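Local structure of dTDP-glucose 4,6-dehydratase (Klebsiella pneumoniae, 5U4Q) at residues 37-42 with 190-195; 33-38 with 61-66; 201-206 with 282-287. The protein binds NAD and probably acts as a nucleotide-sugar dehydratase or epimerase, consistent with conversion of dTDP-glucose to its 4-keto-6-deoxy form. All coordinates share one frame; numbering follows the deposited sequence.

Overall arrangement
From the N terminus, strand 29-34 runs into residues 33-38, which open contact 2; the overlapping loop 37-42, with Asn37 and Asp38 common to both, opens contact 1. Contact 2 closes first, at 61-66, across the parallel crossover through helix 42-50, and joins the ends of two neighbouring strands of the Rossmann sheet beside the adenine of NAD. Contact 1 spans a far longer excursion, ending at 190-195 next to the pyrophosphate; the whole of 61-66 falls within it. Contact 3 follows in series. It leaves the far end of helix 194-203 and meets residues 282-287, tying together two helix-to-strand connections. Its centre lies about 34 Å from that of contact 2.

Contact 1. Residues 37-42 with 190-195. With NAD (nicotinamide-adenine-dinucleotide), chain C.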
loop_
_atom_site.group_PDB
_atom_site.type_symbol
_atom_site.label_atom_id
_atom_site.label_comp_id
_atom_site.label_asym_id
_atom_site.label_seq_id
_atom_site.Cartn_x
_atom_site.Cartn_y
_atom_site.Cartn_z
ATOM N N ASN A 37 -21.733 5.705 -5.252
ATOM C CA ASN A 37 -21.166 7.056 -5.097
ATOM C C ASN A 37 -21.345 7.867 -6.370
ATOM O O ASN A 37 -21.579 7.314 -7.454
ATOM C CB ASN A 37 -19.711 7.044 -4.621
ATOM C CG ASN A 37 -18.728 6.595 -5.696
ATOM O OD1 ASN A 37 -18.739 7.109 -6.811
ATOM N ND2 ASN A 37 -17.856 5.650 -5.360
ATOM N N ASP A 38 -21.233 9.189 -6.234
ATOM C CA ASP A 38 -21.447 10.074 -7.369
ATOM C C ASP A 38 -20.198 10.502 -8.141
ATOM O O ASP A 38 -20.201 11.569 -8.758
ATOM C CB ASP A 38 -22.308 11.296 -6.948
ATOM C CG ASP A 38 -21.627 12.202 -5.949
ATOM O OD1 ASP A 38 -20.450 11.975 -5.588
ATOM O OD2 ASP A 38 -22.299 13.184 -5.524
ATOM N N TYR A 39 -19.138 9.692 -8.128
ATOM C CA TYR A 39 -17.932 10.030 -8.896
ATOM C C TYR A 39 -18.328 10.298 -10.354
ATOM O O TYR A 39 -17.748 11.166 -11.026
ATOM C CB TYR A 39 -16.861 8.939 -8.783
ATOM C CG TYR A 39 -15.713 9.147 -9.748
ATOM C CD1 TYR A 39 -14.727 10.104 -9.508
ATOM C CD2 TYR A 39 -15.635 8.408 -10.912
ATOM C CE1 TYR A 39 -13.687 10.301 -10.407
ATOM C CE2 TYR A 39 -14.604 8.594 -11.816
ATOM C CZ TYR A 39 -13.631 9.541 -11.565
ATOM O OH TYR A 39 -12.601 9.720 -12.473
ATOM N N TYR A 40 -19.314 9.552 -10.832
ATOM C CA TYR A 40 -19.925 9.818 -12.146
ATOM C C TYR A 40 -21.402 9.515 -11.957
ATOM O O TYR A 40 -21.790 8.999 -10.899
ATOM C CB TYR A 40 -19.279 9.070 -13.337
ATOM C CG TYR A 40 -19.334 7.556 -13.308
ATOM C CD1 TYR A 40 -20.508 6.875 -13.626
ATOM C CD2 TYR A 40 -18.212 6.811 -13.006
ATOM C CE1 TYR A 40 -20.560 5.490 -13.627
ATOM C CE2 TYR A 40 -18.257 5.424 -12.998
ATOM C CZ TYR A 40 -19.440 4.769 -13.319
ATOM O OH TYR A 40 -19.477 3.373 -13.313
ATOM N N ASP A 41 -22.202 9.805 -12.982
ATOM C CA ASP A 41 -23.669 9.732 -12.934
ATOM C C ASP A 41 -24.254 8.499 -12.223
ATOM O O ASP A 41 -24.148 7.362 -12.726
ATOM C CB ASP A 41 -24.224 9.812 -14.366
ATOM C CG ASP A 41 -25.681 10.190 -14.417
ATOM O OD1 ASP A 41 -26.380 10.154 -13.375
ATOM O OD2 ASP A 41 -26.139 10.548 -15.529
ATOM N N VAL A 42 -24.872 8.724 -11.059
ATOM C CA VAL A 42 -25.506 7.635 -10.317
ATOM C C VAL A 42 -26.661 6.980 -11.106
ATOM O O VAL A 42 -26.938 5.790 -10.935
ATOM C CB VAL A 42 -25.967 8.097 -8.911
ATOM C CG1 VAL A 42 -26.719 6.981 -8.191
ATOM C CG2 VAL A 42 -24.763 8.550 -8.092
ATOM N N ARG A 190 -17.532 3.602 -18.434
ATOM C CA ARG A 190 -17.534 4.753 -17.544
ATOM C C ARG A 190 -17.288 6.056 -18.322
ATOM O O ARG A 190 -16.409 6.110 -19.211
ATOM C CB ARG A 190 -16.596 4.539 -16.375
ATOM C CG ARG A 190 -15.274 3.989 -16.765
ATOM C CD ARG A 190 -14.527 3.475 -15.570
ATOM N NE ARG A 190 -14.144 4.555 -14.684
ATOM C CZ ARG A 190 -13.227 4.432 -13.725
ATOM N NH1 ARG A 190 -12.579 3.275 -13.532
ATOM N NH2 ARG A 190 -12.934 5.482 -12.973
ATOM N N PRO A 191 -18.071 7.114 -18.017
ATOM C CA PRO A 191 -17.985 8.354 -18.800
ATOM C C PRO A 191 -16.649 9.086 -18.787
ATOM O O PRO A 191 -16.401 9.896 -19.692
ATOM C CB PRO A 191 -19.080 9.255 -18.212
ATOM C CG PRO A 191 -19.576 8.572 -16.993
ATOM C CD PRO A 191 -19.184 7.134 -17.043
ATOM N N ASP A 192 -15.831 8.824 -17.775
ATOM C CA ASP A 192 -14.536 9.486 -17.615
ATOM C C ASP A 192 -13.364 8.773 -18.269
ATOM O O ASP A 192 -12.224 9.224 -18.129
ATOM C CB ASP A 192 -14.209 9.657 -16.110
ATOM C CG ASP A 192 -14.061 8.325 -15.391
ATOM O OD1 ASP A 192 -14.875 7.415 -15.684
ATOM O OD2 ASP A 192 -13.132 8.168 -14.560
HETATM N N MSE A 193 -13.625 7.679 -18.989
HETATM C CA MSE A 193 -12.542 6.921 -19.602
HETATM C C MSE A 193 -12.849 6.365 -20.957
HETATM O O MSE A 193 -14.010 6.243 -21.359
HETATM C CB MSE A 193 -12.209 5.699 -18.734
HETATM C CG MSE A 193 -11.919 6.071 -17.295
HETATM SE SE MSE A 193 -10.999 4.623 -16.329
HETATM C CE MSE A 193 -10.282 5.740 -14.878
ATOM N N ALA A 194 -11.774 6.037 -21.675
ATOM C CA ALA A 194 -11.839 5.287 -22.942
ATOM C C ALA A 194 -12.763 5.834 -24.012
ATOM O O ALA A 194 -12.803 7.043 -24.206
ATOM C CB ALA A 194 -12.155 3.837 -22.610
ATOM N N LEU A 195 -13.512 4.973 -24.718
ATOM C CA LEU A 195 -14.340 5.463 -25.806
ATOM C C LEU A 195 -15.457 6.379 -25.347
ATOM O O LEU A 195 -15.842 7.314 -26.033
ATOM C CB LEU A 195 -14.955 4.331 -26.589
ATOM C CG LEU A 195 -14.037 3.365 -27.290
ATOM C CD1 LEU A 195 -14.898 2.480 -28.166
ATOM C CD2 LEU A 195 -13.019 4.135 -28.137
HETATM P PA NAD C . -16.395 2.009 -11.843
HETATM O O1A NAD C . -17.360 2.002 -12.964
HETATM O O2A NAD C . -16.092 3.288 -11.089
HETATM O O5B NAD C . -16.859 0.859 -10.804
HETATM C C5B NAD C . -16.415 0.762 -9.457
HETATM C C4B NAD C . -17.642 0.725 -8.561
HETATM O O4B NAD C . -17.116 0.688 -7.221
HETATM C C3B NAD C . -18.530 1.956 -8.687
HETATM O O3B NAD C . -19.869 1.680 -9.125
HETATM C C2B NAD C . -18.461 2.566 -7.287
HETATM O O2B NAD C . -19.710 3.140 -6.855
HETATM C C1B NAD C . -17.979 1.426 -6.393
HETATM N N9A NAD C . -17.263 1.883 -5.190
HETATM C C8A NAD C . -16.237 2.762 -5.137
HETATM N N7A NAD C . -15.857 2.958 -3.872
HETATM C C5A NAD C . -16.633 2.181 -3.098
HETATM C C6A NAD C . -16.770 1.954 -1.645
HETATM N N6A NAD C . -15.987 2.559 -0.762
HETATM N N1A NAD C . -17.714 1.091 -1.268
HETATM C C2A NAD C . -18.534 0.464 -2.123
HETATM N N3A NAD C . -18.486 0.644 -3.459
HETATM C C4A NAD C . -17.553 1.492 -3.969
HETATM O O3 NAD C . -14.940 1.492 -12.309
HETATM P PN NAD C . -14.544 0.156 -13.115
HETATM O O1N NAD C . -15.664 -0.789 -13.250
HETATM O O2N NAD C . -13.754 0.675 -14.316
HETATM O O5D NAD C . -13.465 -0.418 -12.091
HETATM C C5D NAD C . -13.502 -1.710 -11.492
HETATM C C4D NAD C . -12.117 -1.957 -10.917
HETATM O O4D NAD C . -11.171 -2.149 -11.994
HETATM C C3D NAD C . -11.510 -0.877 -10.029
HETATM O O3D NAD C . -10.834 -1.527 -8.950
HETATM C C2D NAD C . -10.475 -0.200 -10.895
HETATM O O2D NAD C . -9.364 0.338 -10.147
HETATM C C1D NAD C . -10.028 -1.322 -11.810
HETATM N N1N NAD C . -9.564 -0.832 -13.123
HETATM C C2N NAD C . -10.410 -0.493 -14.124
HETATM C C3N NAD C . -9.932 -0.033 -15.363
HETATM C C7N NAD C . -10.825 0.371 -16.543
HETATM O O7N NAD C . -10.309 0.603 -17.646
HETATM N N7N NAD C . -12.155 0.532 -16.438
HETATM C C4N NAD C . -8.573 0.104 -15.539
HETATM C C5N NAD C . -7.717 -0.233 -14.500
HETATM C C6N NAD C . -8.227 -0.680 -13.286
#
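Neither backbone pairs with the other here: residues 37-42 form an irregular loop, residues 190-193 a type I turn that leads into helix 194-203, and the nearest CA atoms, those of Tyr40 and Pro191, are 7.1 Å apart. An Asx turn shapes the loop, with Asn37 OD1 accepting from Tyr39 N at 2.9 Å in the carbonyl plane. The gap is bridged by two successive tyrosines. Tyr39 reaches across with its hydroxyl, and OH donates to Asp192 OD2 over 2.7 Å; ring and carboxylate stand 78° apart, so the oxygen is met from above the carboxylate plane while lying at the edge of the ring. Arg190 grips the same carboxylate side-on, NE to OD1 of Asp192 at 3.1 Å and NH2 to OD2, each on a syn lone pair. NH2 also serves Ala89 O. Tyr40 has CG between the backbone N and the carbonyl carbon (chi1 62°), which lays its ring over Pro191: CD of Pro191 sits 3.9 Å from the centroid of the Tyr40 ring, 19° off the normal, a CH-pi contact. At the far tip Tyr40 OH donates to NAD O1A in a short 2.5 Å bond, and Arg190 NH1 donates to NAD O2N at 3.0 Å. Both phosphates of the cofactor are thus held, one from each segment. Asp192, along the NE/NH2 edge, and Tyr39 behind it form a second shell that probably holds the guanidinium in place, its positive charge set against the pyrophosphate.

Contact 2. Residues 33-38 with 61-66. With NAD (nicotinamide-adenine-dinucleotide), chain C.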
loop_
_atom_site.group_PDB
_atom_site.type_symbol
_atom_site.label_atom_id
_atom_site.label_comp_id
_atom_site.label_asym_id
_atom_site.label_seq_id
_atom_site.Cartn_x
_atom_site.Cartn_y
_atom_site.Cartn_z
ATOM N N ILE A 33 -22.465 -5.680 -4.299
ATOM C CA ILE A 33 -22.474 -4.531 -3.416
ATOM C C ILE A 33 -21.861 -3.327 -4.123
ATOM O O ILE A 33 -21.023 -3.489 -5.019
ATOM C CB ILE A 33 -21.775 -4.796 -2.066
ATOM C CG1 ILE A 33 -20.267 -5.012 -2.219
ATOM C CG2 ILE A 33 -22.418 -5.980 -1.365
ATOM C CD1 ILE A 33 -19.515 -5.036 -0.902
ATOM N N ASP A 34 -22.302 -2.126 -3.739
ATOM C CA ASP A 34 -21.793 -0.895 -4.288
ATOM C C ASP A 34 -22.296 0.200 -3.368
ATOM O O ASP A 34 -23.368 0.060 -2.808
ATOM C CB ASP A 34 -22.338 -0.730 -5.707
ATOM C CG ASP A 34 -21.508 0.208 -6.545
ATOM O OD1 ASP A 34 -21.474 1.429 -6.232
ATOM O OD2 ASP A 34 -20.898 -0.292 -7.529
ATOM N N ASN A 35 -21.539 1.273 -3.229
ATOM C CA ASN A 35 -22.024 2.400 -2.424
ATOM C C ASN A 35 -22.737 3.466 -3.238
ATOM O O ASN A 35 -23.155 4.487 -2.671
ATOM C CB ASN A 35 -20.908 2.992 -1.560
ATOM C CG ASN A 35 -19.869 3.772 -2.340
ATOM O OD1 ASN A 35 -19.880 3.814 -3.572
ATOM N ND2 ASN A 35 -18.969 4.421 -1.608
HETATM N N MSE A 36 -22.864 3.253 -4.551
HETATM C CA MSE A 36 -23.596 4.167 -5.444
HETATM C C MSE A 36 -23.053 5.563 -5.336
HETATM O O MSE A 36 -23.813 6.528 -5.335
HETATM C CB MSE A 36 -25.107 4.131 -5.140
HETATM C CG MSE A 36 -25.673 2.715 -5.110
HETATM SE SE MSE A 36 -25.427 1.771 -6.818
HETATM C CE MSE A 36 -26.799 2.652 -7.895
ATOM N N ASN A 37 -21.733 5.705 -5.252
ATOM C CA ASN A 37 -21.166 7.056 -5.097
ATOM C C ASN A 37 -21.345 7.867 -6.370
ATOM O O ASN A 37 -21.579 7.314 -7.454
ATOM C CB ASN A 37 -19.711 7.044 -4.621
ATOM C CG ASN A 37 -18.728 6.595 -5.696
ATOM O OD1 ASN A 37 -18.739 7.109 -6.811
ATOM N ND2 ASN A 37 -17.856 5.650 -5.360
ATOM N N ASP A 38 -21.233 9.189 -6.234
ATOM C CA ASP A 38 -21.447 10.074 -7.369
ATOM C C ASP A 38 -20.198 10.502 -8.141
ATOM O O ASP A 38 -20.201 11.569 -8.758
ATOM C CB ASP A 38 -22.308 11.296 -6.948
ATOM C CG ASP A 38 -21.627 12.202 -5.949
ATOM O OD1 ASP A 38 -20.450 11.975 -5.588
ATOM O OD2 ASP A 38 -22.299 13.184 -5.524
ATOM N N GLN A 61 -26.566 -2.028 -0.833
ATOM C CA GLN A 61 -25.841 -0.782 -0.886
ATOM C C GLN A 61 -25.022 -0.776 0.386
ATOM O O GLN A 61 -25.569 -0.772 1.510
ATOM C CB GLN A 61 -26.772 0.425 -0.985
ATOM C CG GLN A 61 -25.983 1.712 -1.075
ATOM C CD GLN A 61 -26.799 2.942 -1.403
ATOM O OE1 GLN A 61 -27.908 2.853 -1.909
ATOM N NE2 GLN A 61 -26.216 4.104 -1.156
ATOM N N LEU A 62 -23.710 -0.821 0.226
ATOM C CA LEU A 62 -22.794 -0.990 1.331
ATOM C C LEU A 62 -21.473 -0.369 0.956
ATOM O O LEU A 62 -21.028 -0.508 -0.201
ATOM C CB LEU A 62 -22.589 -2.494 1.565
ATOM C CG LEU A 62 -21.704 -2.995 2.669
ATOM C CD1 LEU A 62 -22.212 -2.545 4.019
ATOM C CD2 LEU A 62 -21.668 -4.515 2.607
ATOM N N ASP A 63 -20.849 0.301 1.909
ATOM C CA ASP A 63 -19.543 0.876 1.721
ATOM C C ASP A 63 -18.484 -0.120 2.169
ATOM O O ASP A 63 -18.595 -0.749 3.216
ATOM C CB ASP A 63 -19.398 2.168 2.501
ATOM C CG ASP A 63 -18.358 3.072 1.907
ATOM O OD1 ASP A 63 -17.173 2.695 1.935
ATOM O OD2 ASP A 63 -18.762 4.147 1.384
ATOM N N LEU A 64 -17.432 -0.262 1.369
ATOM C CA LEU A 64 -16.306 -1.151 1.700
ATOM C C LEU A 64 -15.667 -0.824 3.057
ATOM O O LEU A 64 -15.131 -1.726 3.710
ATOM C CB LEU A 64 -15.215 -1.041 0.637
ATOM C CG LEU A 64 -15.484 -1.536 -0.763
ATOM C CD1 LEU A 64 -14.279 -1.157 -1.601
ATOM C CD2 LEU A 64 -15.727 -3.047 -0.773
ATOM N N ALA A 65 -15.762 0.449 3.457
ATOM C CA ALA A 65 -15.159 0.922 4.691
ATOM C C ALA A 65 -16.027 0.716 5.923
ATOM O O ALA A 65 -15.577 1.005 7.033
ATOM C CB ALA A 65 -14.824 2.386 4.545
ATOM N N ASP A 66 -17.240 0.215 5.734
ATOM C CA ASP A 66 -18.191 -0.053 6.837
ATOM C C ASP A 66 -17.796 -1.420 7.409
ATOM O O ASP A 66 -18.220 -2.463 6.910
ATOM C CB ASP A 66 -19.617 -0.019 6.275
ATOM C CG ASP A 66 -20.707 -0.289 7.309
ATOM O OD1 ASP A 66 -20.422 -0.705 8.450
ATOM O OD2 ASP A 66 -21.875 -0.083 6.946
HETATM P PA NAD C . -16.395 2.009 -11.843
HETATM O O1A NAD C . -17.360 2.002 -12.964
HETATM O O2A NAD C . -16.092 3.288 -11.089
HETATM O O5B NAD C . -16.859 0.859 -10.804
HETATM C C5B NAD C . -16.415 0.762 -9.457
HETATM C C4B NAD C . -17.642 0.725 -8.561
HETATM O O4B NAD C . -17.116 0.688 -7.221
HETATM C C3B NAD C . -18.530 1.956 -8.687
HETATM O O3B NAD C . -19.869 1.680 -9.125
HETATM C C2B NAD C . -18.461 2.566 -7.287
HETATM O O2B NAD C . -19.710 3.140 -6.855
HETATM C C1B NAD C . -17.979 1.426 -6.393
HETATM N N9A NAD C . -17.263 1.883 -5.190
HETATM C C8A NAD C . -16.237 2.762 -5.137
HETATM N N7A NAD C . -15.857 2.958 -3.872
HETATM C C5A NAD C . -16.633 2.181 -3.098
HETATM C C6A NAD C . -16.770 1.954 -1.645
HETATM N N6A NAD C . -15.987 2.559 -0.762
HETATM N N1A NAD C . -17.714 1.091 -1.268
HETATM C C2A NAD C . -18.534 0.464 -2.123
HETATM N N3A NAD C . -18.486 0.644 -3.459
HETATM C C4A NAD C . -17.553 1.492 -3.969
HETATM O O3 NAD C . -14.940 1.492 -12.309
HETATM P PN NAD C . -14.544 0.156 -13.115
HETATM O O1N NAD C . -15.664 -0.789 -13.250
HETATM O O2N NAD C . -13.754 0.675 -14.316
HETATM O O5D NAD C . -13.465 -0.418 -12.091
HETATM C C5D NAD C . -13.502 -1.710 -11.492
HETATM C C4D NAD C . -12.117 -1.957 -10.917
HETATM O O4D NAD C . -11.171 -2.149 -11.994
HETATM C C3D NAD C . -11.510 -0.877 -10.029
HETATM O O3D NAD C . -10.834 -1.527 -8.950
HETATM C C2D NAD C . -10.475 -0.200 -10.895
HETATM O O2D NAD C . -9.364 0.338 -10.147
HETATM C C1D NAD C . -10.028 -1.322 -11.810
HETATM N N1N NAD C . -9.564 -0.832 -13.123
HETATM C C2N NAD C . -10.410 -0.493 -14.124
HETATM C C3N NAD C . -9.932 -0.033 -15.363
HETATM C C7N NAD C . -10.825 0.371 -16.543
HETATM O O7N NAD C . -10.309 0.603 -17.646
HETATM N N7N NAD C . -12.155 0.532 -16.438
HETATM C C4N NAD C . -8.573 0.104 -15.539
HETATM C C5N NAD C . -7.717 -0.233 -14.500
HETATM C C6N NAD C . -8.227 -0.680 -13.286
#
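With CG anti to the backbone N (chi1 -159°), Asp34 presents its carboxylate to the adenosine ribose of NAD, whereas Asn35, with CG between N and the carbonyl carbon (chi1 72°), folds its amide over the adenine. The site is the end of the second strand of a Rossmann fold, where parallel strands 29-34 and 57-61 run out side by side; Leu62 N donates to Asp34 O at 3.2 Å from above the carbonyl plane. Asp34 takes both ribose hydroxyls, O2B of NAD giving to OD1 at 2.5 Å and O3B to OD2 at 2.7 Å, the acidic pattern characteristic of NAD-binding Rossmann proteins. OD1 also closes an Asx turn with Met36 N, and Ala12 N donates to OD2. The adenine is sandwiched: the Asn35 amide lies flat along one face, OD1 being 3.3 Å from NAD C4A, and Leu64 covers the opposite face, with CG 3.5 Å from NAD N1A. The edge of the adenine is read by Leu64 N, which donates to N1A, and by Asp63 OD1, which accepts from N6A. The other oxygen of that carboxylate steadies the amide: Asn35 ND2 donates to Asp63 OD2 over 3.0 Å, nearly straight at 171° and within the amide plane.

Contact 3. Residues 201-206 with 282-287; sequences AMLEGK and LGMEAQ
Two helix-to-strand connections pack against each other here, one following helix 194-203 and the other following helix 271-282; each leads into a strand of the two-stranded parallel sheet 208-211 with 288-291. The first turns through a Schellman motif at Gly205, with positive phi: Lys206 N reaches back to Ala201 O over 2.8 Å, and Gly205 N to Met202 O. The second leaves its helix at Gly283, also with positive phi. Between them the selenomethionine Met202 is the central side chain. Its CG stands beside the backbone N, anti to the carbonyl carbon, and rests on Ala286 CB at 3.6 Å. The chain then bends at chi3 (73°), carrying the terminal methyl round so that Met202 CE lies 3.8 Å from Leu282 CD1 and 3.6 Å from Met284 CG. Met284, also selenomethionine, slides past it in the opposite direction. Bent the other way at chi3 (-68°), it tucks its own CE under the helix end, 3.2 Å from Met202 O, and leaves SE 3.9 Å from Leu203 CD2, which it crosses at about a right angle. Leu203 and Leu282 extend this apolar patch to helix 320-334, on Tyr331 and Val328. At the other end the two backbones are joined through a single water, which donates to Lys206 O at 2.6 Å and accepts from Gln287 N at 2.8 Å. No direct hydrogen bond crosses between the segments, so their cohesion rests on the two selenomethionine chains and on leucine and alanine methyls, with the water linking the backbones near the start of the small sheet.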
loop_
_atom_site.group_PDB
_atom_site.type_symbol
_atom_site.label_atom_id
_atom_site.label_comp_id
_atom_site.label_asym_id
_atom_site.label_seq_id
_atom_site.Cartn_x
_atom_site.Cartn_y
_atom_site.Cartn_z
ATOM N N ALA A 201 -16.941 13.872 -25.277
ATOM C CA ALA A 201 -16.191 15.068 -25.716
ATOM C C ALA A 201 -16.624 15.480 -27.126
ATOM O O ALA A 201 -16.927 16.658 -27.373
ATOM C CB ALA A 201 -14.692 14.802 -25.665
HETATM N N MSE A 202 -16.698 14.504 -28.025
HETATM C CA MSE A 202 -17.135 14.739 -29.411
HETATM C C MSE A 202 -18.516 15.298 -29.518
HETATM O O MSE A 202 -18.726 16.298 -30.223
HETATM C CB MSE A 202 -17.102 13.458 -30.231
HETATM C CG MSE A 202 -15.673 13.186 -30.624
HETATM SE SE MSE A 202 -15.541 11.384 -31.376
HETATM C CE MSE A 202 -16.391 11.724 -33.078
ATOM N N LEU A 203 -19.475 14.690 -28.824
ATOM C CA LEU A 203 -20.873 15.141 -28.893
ATOM C C LEU A 203 -21.108 16.482 -28.179
ATOM O O LEU A 203 -22.083 17.166 -28.473
ATOM C CB LEU A 203 -21.830 14.049 -28.389
ATOM C CG LEU A 203 -21.865 12.789 -29.266
ATOM C CD1 LEU A 203 -22.499 11.615 -28.529
ATOM C CD2 LEU A 203 -22.585 13.034 -30.588
ATOM N N GLU A 204 -20.210 16.853 -27.266
ATOM C CA GLU A 204 -20.269 18.155 -26.576
ATOM C C GLU A 204 -19.370 19.218 -27.249
ATOM O O GLU A 204 -19.251 20.334 -26.746
ATOM C CB GLU A 204 -19.854 18.003 -25.109
ATOM C CG GLU A 204 -20.804 17.174 -24.254
ATOM C CD GLU A 204 -20.223 16.835 -22.886
ATOM O OE1 GLU A 204 -19.045 17.172 -22.618
ATOM O OE2 GLU A 204 -20.942 16.212 -22.073
ATOM N N GLY A 205 -18.727 18.864 -28.366
ATOM C CA GLY A 205 -17.845 19.789 -29.096
ATOM C C GLY A 205 -16.551 20.150 -28.372
ATOM O O GLY A 205 -15.933 21.180 -28.672
ATOM N N LYS A 206 -16.142 19.314 -27.417
ATOM C CA LYS A 206 -14.926 19.545 -26.633
ATOM C C LYS A 206 -13.738 18.914 -27.335
ATOM O O LYS A 206 -13.849 17.848 -27.944
ATOM C CB LYS A 206 -15.075 18.960 -25.219
ATOM C CG LYS A 206 -13.881 19.160 -24.293
ATOM C CD LYS A 206 -14.101 18.441 -22.963
ATOM C CE LYS A 206 -12.904 18.563 -22.033
ATOM N NZ LYS A 206 -12.652 19.970 -21.614
ATOM N N LEU A 282 -20.070 7.798 -35.476
ATOM C CA LEU A 282 -20.894 8.932 -35.031
ATOM C C LEU A 282 -21.203 9.924 -36.141
ATOM O O LEU A 282 -22.023 10.839 -35.941
ATOM C CB LEU A 282 -20.211 9.647 -33.860
ATOM C CG LEU A 282 -20.052 8.796 -32.596
ATOM C CD1 LEU A 282 -19.153 9.494 -31.599
ATOM C CD2 LEU A 282 -21.410 8.482 -31.972
ATOM N N GLY A 283 -20.544 9.757 -37.288
ATOM C CA GLY A 283 -20.773 10.607 -38.458
ATOM C C GLY A 283 -20.302 12.037 -38.319
ATOM O O GLY A 283 -20.850 12.936 -38.966
HETATM N N MSE A 284 -19.287 12.255 -37.486
HETATM C CA MSE A 284 -18.739 13.588 -37.275
HETATM C C MSE A 284 -17.253 13.547 -37.064
HETATM O O MSE A 284 -16.676 12.475 -36.883
HETATM C CB MSE A 284 -19.422 14.213 -36.075
HETATM C CG MSE A 284 -19.036 13.527 -34.765
HETATM SE SE MSE A 284 -20.114 14.303 -33.326
HETATM C CE MSE A 284 -19.329 16.109 -33.311
ATOM N N GLU A 285 -16.625 14.720 -37.082
ATOM C CA GLU A 285 -15.183 14.836 -36.898
ATOM C C GLU A 285 -14.884 15.436 -35.525
ATOM O O GLU A 285 -15.477 16.441 -35.138
ATOM C CB GLU A 285 -14.583 15.676 -38.031
ATOM C CG GLU A 285 -14.785 15.038 -39.400
ATOM C CD GLU A 285 -14.274 15.886 -40.552
ATOM O OE1 GLU A 285 -14.148 17.120 -40.386
ATOM O OE2 GLU A 285 -14.015 15.312 -41.635
ATOM N N ALA A 286 -13.966 14.804 -34.797
ATOM C CA ALA A 286 -13.596 15.238 -33.460
ATOM C C ALA A 286 -12.651 16.435 -33.517
ATOM O O ALA A 286 -11.801 16.516 -34.409
ATOM C CB ALA A 286 -12.921 14.101 -32.711
ATOM N N GLN A 287 -12.821 17.358 -32.567
ATOM C CA GLN A 287 -11.918 18.490 -32.386
ATOM C C GLN A 287 -10.703 17.949 -31.656
ATOM O O GLN A 287 -10.848 17.260 -30.643
ATOM C CB GLN A 287 -12.569 19.575 -31.525
ATOM C CG GLN A 287 -13.763 20.256 -32.174
ATOM C CD GLN A 287 -13.356 21.279 -33.210
ATOM O OE1 GLN A 287 -13.691 21.153 -34.390
ATOM N NE2 GLN A 287 -12.610 22.293 -32.780
HETATM O O HOH W 1 -14.531 17.068 -30.373
#